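Local coordinates for threonine--tRNA ligase catalytic subunit (Aeropyrum pernix, PDB 3A32), which probably catalyses the ATP-dependent attachment of threonine to tRNA(Thr) as a zinc-containing class II synthetase that lacks an editing domain of its own, at residues Arg52-Glu57 with Gln459-Pro464; Glu190-Leu195 with Ser451-Leu456; Leu206-Lys211 with Ala231-Ala236. All coordinates share one frame; numbering follows the deposited sequence.

Contact 1 of 3, residues Arg52-Glu57 with Gln459-Pro464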
# COMPACT_ATOMS: atom_id res chain seq x y z
N ARG A 52 -2.10 -6.73 -5.10
CA ARG A 52 -2.54 -5.92 -3.97
C ARG A 52 -1.77 -4.60 -3.82
O ARG A 52 -2.38 -3.57 -3.60
CB ARG A 52 -2.54 -6.74 -2.67
CG ARG A 52 -3.76 -7.75 -2.71
CD ARG A 52 -3.94 -8.42 -1.37
NE ARG A 52 -4.38 -7.47 -0.34
CZ ARG A 52 -5.65 -7.09 -0.16
NH1 ARG A 52 -6.62 -7.57 -0.94
NH2 ARG A 52 -5.97 -6.24 0.81
N TYR A 53 -0.45 -4.62 -3.97
CA TYR A 53 0.30 -3.38 -3.92
C TYR A 53 -0.03 -2.48 -5.12
O TYR A 53 -0.13 -1.28 -4.94
CB TYR A 53 1.80 -3.62 -3.83
CG TYR A 53 2.24 -4.18 -2.50
CD1 TYR A 53 2.25 -5.56 -2.29
CD2 TYR A 53 2.62 -3.34 -1.46
CE1 TYR A 53 2.63 -6.10 -1.05
CE2 TYR A 53 3.05 -3.86 -0.20
CZ TYR A 53 3.07 -5.25 -0.03
OH TYR A 53 3.47 -5.81 1.14
N ALA A 54 -0.19 -3.07 -6.31
CA ALA A 54 -0.47 -2.28 -7.54
C ALA A 54 -1.83 -1.57 -7.42
O ALA A 54 -1.97 -0.40 -7.76
CB ALA A 54 -0.43 -3.19 -8.79
N LEU A 55 -2.80 -2.29 -6.87
CA LEU A 55 -4.14 -1.83 -6.66
C LEU A 55 -4.17 -0.63 -5.67
O LEU A 55 -4.71 0.45 -6.00
CB LEU A 55 -4.94 -3.04 -6.16
CG LEU A 55 -6.24 -3.52 -6.79
CD1 LEU A 55 -6.55 -2.92 -8.19
CD2 LEU A 55 -6.30 -5.02 -6.78
N ALA A 56 -3.53 -0.78 -4.52
CA ALA A 56 -3.49 0.30 -3.54
C ALA A 56 -2.92 1.57 -4.13
O ALA A 56 -3.43 2.67 -3.88
CB ALA A 56 -2.64 -0.11 -2.30
N GLU A 57 -1.84 1.40 -4.91
CA GLU A 57 -1.03 2.47 -5.47
C GLU A 57 -1.76 3.21 -6.58
O GLU A 57 -1.78 4.43 -6.61
CB GLU A 57 0.27 1.86 -6.03
CG GLU A 57 1.07 2.88 -6.75
CD GLU A 57 2.28 2.33 -7.56
OE1 GLU A 57 2.79 1.26 -7.20
OE2 GLU A 57 2.67 3.07 -8.55
N GLN A 459 1.32 7.05 -13.06
CA GLN A 459 2.41 6.06 -13.14
C GLN A 459 1.72 4.71 -13.22
O GLN A 459 0.77 4.47 -12.47
CB GLN A 459 3.33 6.20 -11.88
CG GLN A 459 3.72 7.72 -11.49
CD GLN A 459 4.62 7.87 -10.24
OE1 GLN A 459 4.16 7.74 -9.07
NE2 GLN A 459 5.92 8.17 -10.49
N ALA A 460 2.13 3.86 -14.15
CA ALA A 460 1.78 2.45 -14.03
C ALA A 460 2.80 1.76 -13.07
O ALA A 460 4.00 1.98 -13.18
CB ALA A 460 1.75 1.76 -15.38
N PRO A 461 2.30 0.98 -12.10
CA PRO A 461 3.15 0.19 -11.19
C PRO A 461 3.94 -0.93 -11.83
O PRO A 461 3.37 -1.81 -12.45
CB PRO A 461 2.16 -0.45 -10.20
CG PRO A 461 0.92 0.31 -10.33
CD PRO A 461 0.87 0.82 -11.79
N ARG A 462 5.24 -0.91 -11.59
CA ARG A 462 6.12 -1.97 -11.95
C ARG A 462 6.58 -2.60 -10.65
O ARG A 462 7.36 -2.02 -9.90
CB ARG A 462 7.36 -1.45 -12.74
CG ARG A 462 6.99 -0.65 -14.00
CD ARG A 462 6.79 -1.63 -15.14
NE ARG A 462 6.42 -0.97 -16.36
CZ ARG A 462 7.26 -0.43 -17.24
NH1 ARG A 462 8.57 -0.44 -17.04
NH2 ARG A 462 6.76 0.12 -18.36
N ILE A 463 6.08 -3.79 -10.41
CA ILE A 463 6.48 -4.55 -9.27
C ILE A 463 6.97 -5.90 -9.84
O ILE A 463 6.12 -6.77 -10.14
CB ILE A 463 5.33 -4.76 -8.31
CG1 ILE A 463 4.69 -3.37 -8.00
CG2 ILE A 463 5.88 -5.55 -7.05
CD1 ILE A 463 3.42 -3.45 -7.21
N PRO A 464 8.32 -6.01 -10.07
CA PRO A 464 8.95 -7.16 -10.77
C PRO A 464 8.91 -8.41 -9.96
O PRO A 464 8.89 -8.37 -8.71
CB PRO A 464 10.41 -6.75 -10.98
CG PRO A 464 10.67 -5.57 -10.06
CD PRO A 464 9.30 -4.96 -9.71
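The carboxylate of Glu57 lies against the Pro461 ring while two lysines grip it: OE2 makes a salt bridge with Lys61 of the same chain, and OE1 makes one with Lys61 of the second subunit. On the proline side, Glu57 OE1 comes to 3.5 Å from Pro461 CB, and OE2 sits 3.7 Å from Pro461 CG. CG of Glu57 stands anti to the backbone N (chi1 173°) and the chain beyond it is extended, which carries the acid group out from the helix; the glutamate and the proline ring lie alongside one another, running opposite ways. The two lysines would probably offset the burial of charge here and hold the carboxylate in place. Helix 48-65 probably corresponds to the long helix of class II motif 1, the element that builds the dimer interface in this family, and the loop 459-464 runs beside it on its way to strand 465-466. One turn back from Glu57, Ala54 CB meets Pro461 CB at 4.0 Å. Ile463 reaches the helix with its tip: CD1, anti to CA (chi2 172°), approaches Ala54 N at 3.7 Å and touches Tyr53 CB at 3.8 Å. The rest of Tyr53 leads away, and its OH bonds Val71 O of the second subunit, whose Val70 also packs on Ile463. Pro461 also touches Val58, the residue after Glu57.

Contact 2 of 3, residues Glu190-Leu195 with Ser451-Leu456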
# COMPACT_ATOMS: atom_id res chain seq x y z
N GLU A 190 -13.18 1.22 -16.97
CA GLU A 190 -12.75 1.20 -18.36
C GLU A 190 -11.25 1.12 -18.51
O GLU A 190 -10.73 0.43 -19.37
CB GLU A 190 -13.34 2.41 -19.14
CG GLU A 190 -14.85 2.28 -19.33
CD GLU A 190 -15.47 3.38 -20.20
OE1 GLU A 190 -14.94 4.50 -20.23
OE2 GLU A 190 -16.53 3.12 -20.86
N ARG A 191 -10.54 1.84 -17.65
CA ARG A 191 -9.10 2.01 -17.84
C ARG A 191 -8.25 1.04 -17.09
O ARG A 191 -7.18 0.65 -17.60
CB ARG A 191 -8.68 3.46 -17.58
CG ARG A 191 -9.32 4.34 -18.66
CD ARG A 191 -8.94 5.75 -18.60
NE ARG A 191 -9.77 6.45 -19.58
CZ ARG A 191 -9.64 7.75 -19.88
NH1 ARG A 191 -8.71 8.50 -19.27
NH2 ARG A 191 -10.44 8.28 -20.80
N LEU A 192 -8.71 0.65 -15.90
CA LEU A 192 -7.97 -0.31 -15.09
C LEU A 192 -8.42 -1.70 -15.43
O LEU A 192 -7.60 -2.62 -15.62
CB LEU A 192 -8.12 -0.04 -13.58
CG LEU A 192 -7.39 -0.98 -12.63
CD1 LEU A 192 -5.88 -0.98 -12.88
CD2 LEU A 192 -7.71 -0.59 -11.20
N PHE A 193 -9.73 -1.87 -15.55
CA PHE A 193 -10.28 -3.20 -15.78
C PHE A 193 -10.66 -3.50 -17.24
O PHE A 193 -10.97 -4.65 -17.56
CB PHE A 193 -11.39 -3.51 -14.75
CG PHE A 193 -10.86 -3.65 -13.33
CD1 PHE A 193 -10.08 -4.75 -12.96
CD2 PHE A 193 -11.08 -2.66 -12.38
CE1 PHE A 193 -9.55 -4.92 -11.63
CE2 PHE A 193 -10.55 -2.81 -11.08
CZ PHE A 193 -9.78 -3.96 -10.70
N LYS A 194 -10.63 -2.51 -18.12
CA LYS A 194 -11.09 -2.72 -19.52
C LYS A 194 -12.52 -3.23 -19.66
O LYS A 194 -12.82 -4.09 -20.52
CB LYS A 194 -10.14 -3.69 -20.24
CG LYS A 194 -8.67 -3.27 -20.13
CD LYS A 194 -8.46 -1.90 -20.83
CE LYS A 194 -8.80 -2.04 -22.33
NZ LYS A 194 -8.36 -0.83 -23.08
N LEU A 195 -13.42 -2.72 -18.81
CA LEU A 195 -14.82 -3.09 -18.86
C LEU A 195 -15.60 -1.91 -19.41
O LEU A 195 -15.64 -0.86 -18.79
CB LEU A 195 -15.34 -3.42 -17.46
CG LEU A 195 -14.81 -4.68 -16.73
CD1 LEU A 195 -15.25 -4.68 -15.28
CD2 LEU A 195 -15.23 -5.94 -17.42
N SER A 451 -0.92 2.27 -20.76
CA SER A 451 -1.34 3.63 -21.05
C SER A 451 -2.62 4.05 -20.35
O SER A 451 -2.68 5.13 -19.75
CB SER A 451 -1.51 3.77 -22.58
OG SER A 451 -1.54 5.13 -22.85
N PRO A 452 -3.68 3.21 -20.42
CA PRO A 452 -4.90 3.60 -19.72
C PRO A 452 -4.68 3.74 -18.19
O PRO A 452 -5.32 4.60 -17.58
CB PRO A 452 -5.87 2.42 -19.98
CG PRO A 452 -5.35 1.74 -21.18
CD PRO A 452 -3.83 1.90 -21.08
N VAL A 453 -3.82 2.91 -17.59
CA VAL A 453 -3.55 3.01 -16.16
C VAL A 453 -2.74 4.27 -15.85
O VAL A 453 -3.02 4.92 -14.85
CB VAL A 453 -2.94 1.73 -15.53
CG1 VAL A 453 -2.36 2.01 -14.14
CG2 VAL A 453 -4.01 0.65 -15.39
N ARG A 454 -1.79 4.64 -16.71
CA ARG A 454 -1.13 5.95 -16.57
C ARG A 454 -2.07 7.15 -16.57
O ARG A 454 -1.78 8.14 -15.90
CB ARG A 454 -0.12 6.19 -17.67
CG ARG A 454 1.15 5.40 -17.51
CD ARG A 454 2.28 6.01 -18.30
NE ARG A 454 1.95 6.24 -19.71
CZ ARG A 454 1.97 5.31 -20.68
NH1 ARG A 454 2.29 4.03 -20.40
NH2 ARG A 454 1.68 5.68 -21.94
N SER A 455 -3.15 7.10 -17.33
CA SER A 455 -4.06 8.27 -17.37
C SER A 455 -4.88 8.37 -16.08
O SER A 455 -5.40 9.41 -15.75
CB SER A 455 -4.97 8.29 -18.62
OG SER A 455 -5.99 7.32 -18.49
N LEU A 456 -5.00 7.27 -15.36
CA LEU A 456 -5.67 7.26 -14.06
C LEU A 456 -4.72 7.74 -12.97
O LEU A 456 -5.08 8.57 -12.17
CB LEU A 456 -6.09 5.83 -13.71
CG LEU A 456 -7.23 5.14 -14.42
CD1 LEU A 456 -7.37 3.74 -13.77
CD2 LEU A 456 -8.52 5.91 -14.30
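Arg191, Leu192 and Lys194, in segment 190-195 of the class II catalytic core, pack on Pro452, Val453, Ser455 and Leu456 of helix 435-457, which follows strand 424-431 of the mixed sheet of the anticodon-binding domain. The contact thus joins the two parts of the synthetase. Its apolar portion is made mainly by Leu192, Val453 and Leu456. The side chains of Leu192 and Val453 cross at a slant, with Leu192 CD1 3.5 Å from Val453 CG2, and Leu192 CB touches Leu456 CD1 at 3.9 Å. Leu456 CG also lies 3.9 Å from Arg191 CB, while Phe62 of helix 48-65 packs on the same leucine. An alanine at Leu456 would probably open a gap between Arg191, Leu192 and Phe62, since it lacks the branch that fills it. Close carbon–oxygen packing comes next: Pro452 CB presses on Arg191 O at 3.2 Å. Pro452 has no N-H to give to the preceding turn, and helix 435-457 is kinked there. The polar portion depends on the extended Arg191 chain, which passes Pro452 and takes its guanidinium to Ser455. Arg191 NH1 donates to Ser455 OG at 3.1 Å, a bent bond (N-H...O 136°) with the oxygen tilted 30° from the guanidinium plane. Ser455 OG, set between its own N and carbonyl carbon (chi1 74°), in turn donates to Pro452 O at 2.9 Å.

Contact 3 of 3, residues Leu206-Lys211 with Ala231-Ala236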
# COMPACT_ATOMS: atom_id res chain seq x y z
N LEU A 206 -31.35 3.96 -7.96
CA LEU A 206 -31.50 4.83 -6.79
C LEU A 206 -32.42 4.21 -5.78
O LEU A 206 -33.48 3.66 -6.15
CB LEU A 206 -32.05 6.20 -7.19
CG LEU A 206 -31.47 6.95 -8.41
CD1 LEU A 206 -32.07 8.38 -8.55
CD2 LEU A 206 -29.91 7.04 -8.44
N SER A 207 -32.04 4.25 -4.50
CA SER A 207 -32.93 3.78 -3.44
C SER A 207 -33.33 4.93 -2.49
O SER A 207 -32.49 5.56 -1.84
CB SER A 207 -32.30 2.60 -2.70
OG SER A 207 -31.98 1.55 -3.61
N MET A 208 -34.62 5.22 -2.43
CA MET A 208 -35.13 6.45 -1.83
C MET A 208 -35.98 6.15 -0.60
O MET A 208 -36.27 5.01 -0.33
CB MET A 208 -35.96 7.23 -2.86
CG MET A 208 -35.36 7.35 -4.22
SD MET A 208 -33.78 8.26 -4.18
CE MET A 208 -33.99 9.35 -5.60
N SER A 209 -36.37 7.20 0.14
CA SER A 209 -37.34 7.08 1.24
C SER A 209 -38.71 6.74 0.73
O SER A 209 -39.01 6.87 -0.46
CB SER A 209 -37.49 8.38 2.03
OG SER A 209 -38.00 9.40 1.21
N ASP A 210 -39.53 6.28 1.67
CA ASP A 210 -40.98 6.42 1.59
C ASP A 210 -41.25 7.69 2.38
O ASP A 210 -40.96 7.77 3.56
CB ASP A 210 -41.64 5.21 2.25
CG ASP A 210 -43.19 5.21 2.13
OD1 ASP A 210 -43.88 6.29 2.09
OD2 ASP A 210 -43.70 4.08 2.11
N LYS A 211 -41.75 8.72 1.70
CA LYS A 211 -42.00 10.01 2.35
C LYS A 211 -42.91 9.93 3.60
O LYS A 211 -42.73 10.74 4.53
CB LYS A 211 -42.60 11.03 1.35
CG LYS A 211 -41.55 11.57 0.38
CD LYS A 211 -41.55 13.12 0.27
CE LYS A 211 -40.22 13.62 -0.36
NZ LYS A 211 -38.99 12.92 0.23
N ALA A 231 -30.57 15.60 -5.18
CA ALA A 231 -29.18 15.57 -5.73
C ALA A 231 -28.92 14.33 -6.63
O ALA A 231 -28.34 14.43 -7.72
CB ALA A 231 -28.13 15.71 -4.63
N LEU A 232 -29.43 13.17 -6.18
CA LEU A 232 -29.28 11.90 -6.91
C LEU A 232 -30.05 11.84 -8.20
O LEU A 232 -29.64 11.16 -9.14
CB LEU A 232 -29.70 10.71 -6.01
CG LEU A 232 -28.85 10.47 -4.77
CD1 LEU A 232 -29.53 9.45 -3.82
CD2 LEU A 232 -27.41 10.00 -5.14
N ARG A 233 -31.21 12.51 -8.23
CA ARG A 233 -32.04 12.54 -9.43
C ARG A 233 -31.41 13.39 -10.51
O ARG A 233 -31.34 12.96 -11.66
CB ARG A 233 -33.47 13.02 -9.11
CG ARG A 233 -34.29 11.98 -8.41
CD ARG A 233 -35.70 12.47 -8.20
NE ARG A 233 -36.45 11.49 -7.45
CZ ARG A 233 -37.03 11.73 -6.29
NH1 ARG A 233 -36.97 12.94 -5.74
NH2 ARG A 233 -37.71 10.77 -5.68
N GLU A 234 -30.95 14.59 -10.16
CA GLU A 234 -30.27 15.45 -11.12
C GLU A 234 -28.99 14.84 -11.66
O GLU A 234 -28.75 14.87 -12.85
CB GLU A 234 -29.95 16.81 -10.51
CG GLU A 234 -31.17 17.64 -10.22
CD GLU A 234 -31.90 18.18 -11.52
OE1 GLU A 234 -31.45 17.88 -12.68
OE2 GLU A 234 -32.92 18.90 -11.33
N ALA A 235 -28.18 14.28 -10.76
CA ALA A 235 -26.93 13.62 -11.16
C ALA A 235 -27.20 12.46 -12.12
O ALA A 235 -26.58 12.39 -13.19
CB ALA A 235 -26.10 13.17 -9.92
N ALA A 236 -28.16 11.61 -11.75
CA ALA A 236 -28.60 10.47 -12.57
C ALA A 236 -29.19 10.95 -13.89
O ALA A 236 -29.07 10.27 -14.91
CB ALA A 236 -29.64 9.65 -11.81
O HOH W 1 -37.78 13.77 -2.87
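Leu206 meets the helix face of 231-236 with one methyl, CD1, which settles over the backbone at Leu232 and stands 3.7 Å from Leu232 O. That carbonyl accepts the helical bond from Ala236 N, so its polar need is met where the methyl packs on it. With CD1 anti to CA (chi2 -174°), the leucine reaches into the angle between Leu232 CB, 4.2 Å from CD1, and Ala236 CB, 4.3 Å away. Strand 202-207 is parallel to strand 246-250, its neighbour in the sheet, and helix 222-243 links the two in a beta-alpha-beta crossover; Leu206 also touches Ile247, and Leu232 touches Leu261 of strand 260-268, so the two leucines lie in the layer between sheet and helix. Helix 174-191 packs on the helix too, through Val178 on Leu232.

Met208 continues the packing just beyond the strand. Its chain bends at chi2 (-62°) and chi3 (-135°), and its SD lies 4.4 Å from Leu232 CD1 while CE extends over the side chain of Arg233. The methyl lies 3.5 Å above the guanidinium plane, offset toward the rim, and approaches Arg233 NE at 3.7 Å. Arg233 extends from CG to NE to reach this place, and its NH2 makes a salt bridge with Glu249 of strand 246-250. At the edge of the group, in its plane, a water accepts from Arg233 NH1 at 3.1 Å and more weakly from Lys211 NZ, which pairs with Glu229. The water and acids probably ease the repulsion between the two cations, while the hydrophobic methyl uses a guanidinium face and leaves the N-H groups to their polar partners.

From the N terminus, helix 48-65 supplies the first half of contact 1, and residues 190-195 the first half of contact 2. Soon afterwards contact 3 closes a short loop, returning helix 222-243 to strand 202-207 within the catalytic core. Near the C terminus, residues 451-456 close contact 2 and residues 459-464 close contact 1, so the three loops nest one inside another without crossing. Contacts 1 and 2 touch: Leu55 packs on Leu192, and Ala460 on Val453. Together they tie the C-terminal helix and the loop after it to the core and the dimer interface, while contact 3 lies apart, its centre about 30 Å from that of contact 2.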